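PDB 3HS2: prevent host death protein from Enterobacteria phage P1, which neutralises the toxin Doc as the labile antitoxin of a toxin-antitoxin system and acts as a DNA-binding repressor of transcription. Local coordinates for the interface of chains A and B. Coordinates in Å, arbitrary orientation; residue numbers count along the deposited sequence, not the author numbering. Chains: chain A/B, Prevent host death protein.

Contact 1: the interface of chains A and B. Residues chain A 20, 38-41; chain B 36-37.
A:Val39 and B:Val37 pair where strand 36-40 of chain A runs antiparallel to strand 33-40 of chain B. Their side chains stand side by side and point the same way, towards one face of the joined sheet. In each, CG1 occupies the position between the backbone N and the carbonyl carbon (chi1 58° in A:Val39, 76° in B:Val37), which turns these two methyls towards one another. They meet at 3.6 Å between A:Val39 CG1 and B:Val37 CG1, a van der Waals contact alongside the paired backbones.

The backbone sets this register. A:Val39 N donates to B:Val37 O at 2.9 Å, and B:Val37 N donates back to A:Val39 O at 2.7 Å. The second bond has 160° at the hydrogen and the first is similarly straight, so the pair is held as a reciprocal bridge. A second antiparallel bridge pairs A:Ser40 with B:Ala36, with A:Ser40 CA and B:Ala36 CA 4.2 Å apart, the close approach typical of a pair without direct hydrogen bonds.

On the opposite face, B:Ala36 CB turns towards A:Ile38, whose CG1 branch is 4.2 Å away. At a similar distance, A:Val20 CG1, on helix 13-21 of chain A, lies 4.3 Å from B:Ala36 CB. Protein homodimerisation is established for this antitoxin, and the bridge joins the sheets of its two subunits. At the edge of the valine pair, B:Val37 CG1 also packs against the carbonyl oxygen of A:Val39, 3.3 Å from A:Val39 O.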
loop_
_atom_site.group_PDB
_atom_site.type_symbol
_atom_site.label_atom_id
_atom_site.label_comp_id
_atom_site.label_asym_id
_atom_site.label_seq_id
_atom_site.Cartn_x
_atom_site.Cartn_y
_atom_site.Cartn_z
ATOM N N VAL A 20 -1.405 8.497 9.696
ATOM C CA VAL A 20 -1.265 7.044 9.643
ATOM C C VAL A 20 -1.911 6.357 10.844
ATOM O O VAL A 20 -2.595 5.347 10.694
ATOM C CB VAL A 20 0.214 6.619 9.571
ATOM C CG1 VAL A 20 0.347 5.130 9.819
ATOM C CG2 VAL A 20 0.819 6.999 8.228
ATOM N N ILE A 38 3.960 3.934 4.414
ATOM C CA ILE A 38 3.968 4.001 5.867
ATOM C C ILE A 38 2.562 3.750 6.392
ATOM O O ILE A 38 1.615 4.435 6.011
ATOM C CB ILE A 38 4.500 5.352 6.374
ATOM C CG1 ILE A 38 4.342 5.459 7.889
ATOM C CG2 ILE A 38 3.787 6.504 5.687
ATOM C CD1 ILE A 38 5.131 6.595 8.482
ATOM N N VAL A 39 2.434 2.755 7.264
ATOM C CA VAL A 39 1.133 2.315 7.750
ATOM C C VAL A 39 1.256 1.898 9.209
ATOM O O VAL A 39 2.346 1.558 9.672
ATOM C CB VAL A 39 0.605 1.136 6.893
ATOM C CG1 VAL A 39 1.592 -0.018 6.910
ATOM C CG2 VAL A 39 -0.766 0.684 7.364
ATOM N N SER A 40 0.147 1.935 9.942
ATOM C CA SER A 40 0.180 1.552 11.346
ATOM C C SER A 40 0.705 0.129 11.469
ATOM O O SER A 40 0.337 -0.749 10.687
ATOM C CB SER A 40 -1.205 1.653 11.982
ATOM O OG SER A 40 -1.834 0.385 12.041
ATOM N N LYS A 41 1.574 -0.088 12.449
ATOM C CA LYS A 41 2.176 -1.393 12.656
ATOM C C LYS A 41 1.112 -2.457 12.912
ATOM O O LYS A 41 1.220 -3.580 12.422
ATOM C CB LYS A 41 3.163 -1.346 13.822
ATOM C CG LYS A 41 3.869 -2.664 14.077
ATOM C CD LYS A 41 4.457 -2.703 15.475
ATOM C CE LYS A 41 5.146 -4.030 15.749
ATOM N NZ LYS A 41 5.678 -4.101 17.137
ATOM N N ALA B 36 4.263 3.024 13.993
ATOM C CA ALA B 36 4.011 2.896 12.568
ATOM C C ALA B 36 5.063 1.988 11.951
ATOM O O ALA B 36 6.078 1.687 12.576
ATOM C CB ALA B 36 4.030 4.264 11.903
ATOM N N VAL B 37 4.816 1.544 10.725
ATOM C CA VAL B 37 5.798 0.752 10.010
ATOM C C VAL B 37 5.962 1.278 8.589
ATOM O O VAL B 37 5.004 1.738 7.970
ATOM C CB VAL B 37 5.416 -0.739 9.981
ATOM C CG1 VAL B 37 4.319 -0.983 8.970
ATOM C CG2 VAL B 37 6.629 -1.587 9.651
#

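Contact 2: the interface of chains A and B. Residues chain A 6, 28, 30, 33, 36; chain B 14, 17-18, 21.
Apolar packing centres on B:Leu17, which reaches from helix 13-21 of chain B into a pocket of chain A. Its CD1 methyl meets the phenyl ring of A:Phe6 at CD1, 3.5 Å away, the two side chains crossing obliquely, and also packs on the aliphatic part of A:Arg30. The other methyl, CD2, turns to A:Ala36 CB at 3.9 Å. A:Ile28 CG2 approaches B:Leu17 CD1 more loosely, while the far edge of the A:Phe6 ring rests against B:Ser14.

Packing over the guanidinium faces comes next. B:Leu17 CB sits 3.4 Å above the centre of the A:Arg30 guanidinium plane, and A:Arg33 CG lies over the opposite face, so the group is sandwiched and its tilt restricted.

Hydrogen bonding exploits the edge of that plane. A:Arg30 grips the amide oxygen B:Asn18 OD1 end-on, from NH1 at 3.0 Å and NH2 at 3.1 Å. The acceptor lies within 4° of the guanidinium plane, but both donors come from one face of the amide, NH1 standing 40° out of it.

The charged contact is a salt bridge from A:Arg33 NH1 to the carboxylate oxygen B:Glu21 OE2, at 3.0 Å; its hydrogen bond is weak. The bend at chi2 (-59°) leaves A:Arg33 CG over A:Arg30 while the rest of the chain goes on to B:Asn18 and B:Glu21.

In the fold, the two arginines lie in the connection between strands 26-29 and 36-40 of chain A and clasp the partner's helix 13-21.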
loop_
_atom_site.group_PDB
_atom_site.type_symbol
_atom_site.label_atom_id
_atom_site.label_comp_id
_atom_site.label_asym_id
_atom_site.label_seq_id
_atom_site.Cartn_x
_atom_site.Cartn_y
_atom_site.Cartn_z
ATOM N N PHE A 6 9.306 12.865 -1.004
ATOM C CA PHE A 6 10.262 12.752 0.083
ATOM C C PHE A 6 10.378 14.030 0.910
ATOM O O PHE A 6 10.257 13.992 2.132
ATOM C CB PHE A 6 11.633 12.359 -0.453
ATOM C CG PHE A 6 12.686 12.281 0.605
ATOM C CD1 PHE A 6 12.762 11.180 1.436
ATOM C CD2 PHE A 6 13.595 13.308 0.776
ATOM C CE1 PHE A 6 13.727 11.099 2.412
ATOM C CE2 PHE A 6 14.564 13.232 1.754
ATOM C CZ PHE A 6 14.630 12.126 2.571
ATOM N N ILE A 28 5.069 7.198 0.124
ATOM C CA ILE A 28 6.169 8.130 -0.006
ATOM C C ILE A 28 6.879 7.840 -1.319
ATOM O O ILE A 28 7.321 6.721 -1.557
ATOM C CB ILE A 28 7.159 7.991 1.158
ATOM C CG1 ILE A 28 6.445 8.226 2.490
ATOM C CG2 ILE A 28 8.318 8.956 0.987
ATOM C CD1 ILE A 28 7.330 8.039 3.694
ATOM N N ARG A 30 9.916 8.853 -4.240
ATOM C CA ARG A 30 11.247 9.428 -4.353
ATOM C C ARG A 30 11.685 9.443 -5.810
ATOM O O ARG A 30 11.394 8.513 -6.560
ATOM C CB ARG A 30 12.249 8.636 -3.514
ATOM C CG ARG A 30 12.186 8.940 -2.033
ATOM C CD ARG A 30 13.478 8.544 -1.340
ATOM N NE ARG A 30 13.691 7.101 -1.353
ATOM C CZ ARG A 30 14.831 6.514 -1.005
ATOM N NH1 ARG A 30 15.871 7.244 -0.623
ATOM N NH2 ARG A 30 14.934 5.195 -1.045
ATOM N N ARG A 33 13.568 6.408 -7.539
ATOM C CA ARG A 33 13.555 5.344 -6.538
ATOM C C ARG A 33 12.186 4.679 -6.443
ATOM O O ARG A 33 11.195 5.218 -6.928
ATOM C CB ARG A 33 13.942 5.899 -5.165
ATOM C CG ARG A 33 15.385 6.351 -5.052
ATOM C CD ARG A 33 16.337 5.205 -5.344
ATOM N NE ARG A 33 17.597 5.344 -4.624
ATOM C CZ ARG A 33 17.891 4.694 -3.504
ATOM N NH1 ARG A 33 17.016 3.851 -2.974
ATOM N NH2 ARG A 33 19.063 4.883 -2.913
ATOM N N ALA A 36 7.734 3.886 -1.098
ATOM C CA ALA A 36 7.546 3.210 0.173
ATOM C C ALA A 36 6.152 3.518 0.697
ATOM O O ALA A 36 5.520 4.486 0.275
ATOM C CB ALA A 36 8.600 3.662 1.174
ATOM N N SER B 14 16.311 9.464 4.722
ATOM C CA SER B 14 16.836 8.980 3.450
ATOM C C SER B 14 17.404 7.561 3.551
ATOM O O SER B 14 17.023 6.679 2.782
ATOM C CB SER B 14 17.889 9.944 2.903
ATOM O OG SER B 14 18.147 9.677 1.541
ATOM N N LEU B 17 14.783 4.877 4.150
ATOM C CA LEU B 17 14.087 4.502 2.925
ATOM C C LEU B 17 14.958 3.599 2.050
ATOM O O LEU B 17 14.457 2.694 1.382
ATOM C CB LEU B 17 13.657 5.751 2.148
ATOM C CG LEU B 17 12.542 6.594 2.772
ATOM C CD1 LEU B 17 12.182 7.769 1.890
ATOM C CD2 LEU B 17 11.329 5.736 3.008
ATOM N N ASN B 18 16.262 3.848 2.060
ATOM C CA ASN B 18 17.201 2.982 1.362
ATOM C C ASN B 18 17.185 1.574 1.948
ATOM O O ASN B 18 17.227 0.589 1.215
ATOM C CB ASN B 18 18.611 3.570 1.406
ATOM C CG ASN B 18 18.749 4.825 0.555
ATOM O OD1 ASN B 18 17.900 5.118 -0.288
ATOM N ND2 ASN B 18 19.824 5.569 0.775
ATOM N N GLU B 21 13.833 -0.070 0.838
ATOM C CA GLU B 21 13.917 -0.500 -0.551
ATOM C C GLU B 21 14.783 -1.745 -0.697
ATOM O O GLU B 21 14.562 -2.565 -1.586
ATOM C CB GLU B 21 14.466 0.618 -1.444
ATOM C CG GLU B 21 14.728 0.165 -2.874
ATOM C CD GLU B 21 15.376 1.232 -3.738
ATOM O OE1 GLU B 21 16.554 1.054 -4.119
ATOM O OE2 GLU B 21 14.708 2.242 -4.044
#

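About 15 Å separates the C-alpha centres of contact 1 and contact 2, and strand 36-40 of chain A serves both: A:Ala36 at its start belongs to contact 2, whereas A:Val39 and A:Ser40 form the bridges of contact 1. Helix 13-21 also recurs, through A:Val20 in contact 1 and through its chain B copy in contact 2. One dimer interface therefore combines backbone pairing with helix docking by side chains. Two-fold symmetry gives each contact a twin with the chains exchanged, which probably fixes the relative orientation of the subunits in the homodimeric repressor.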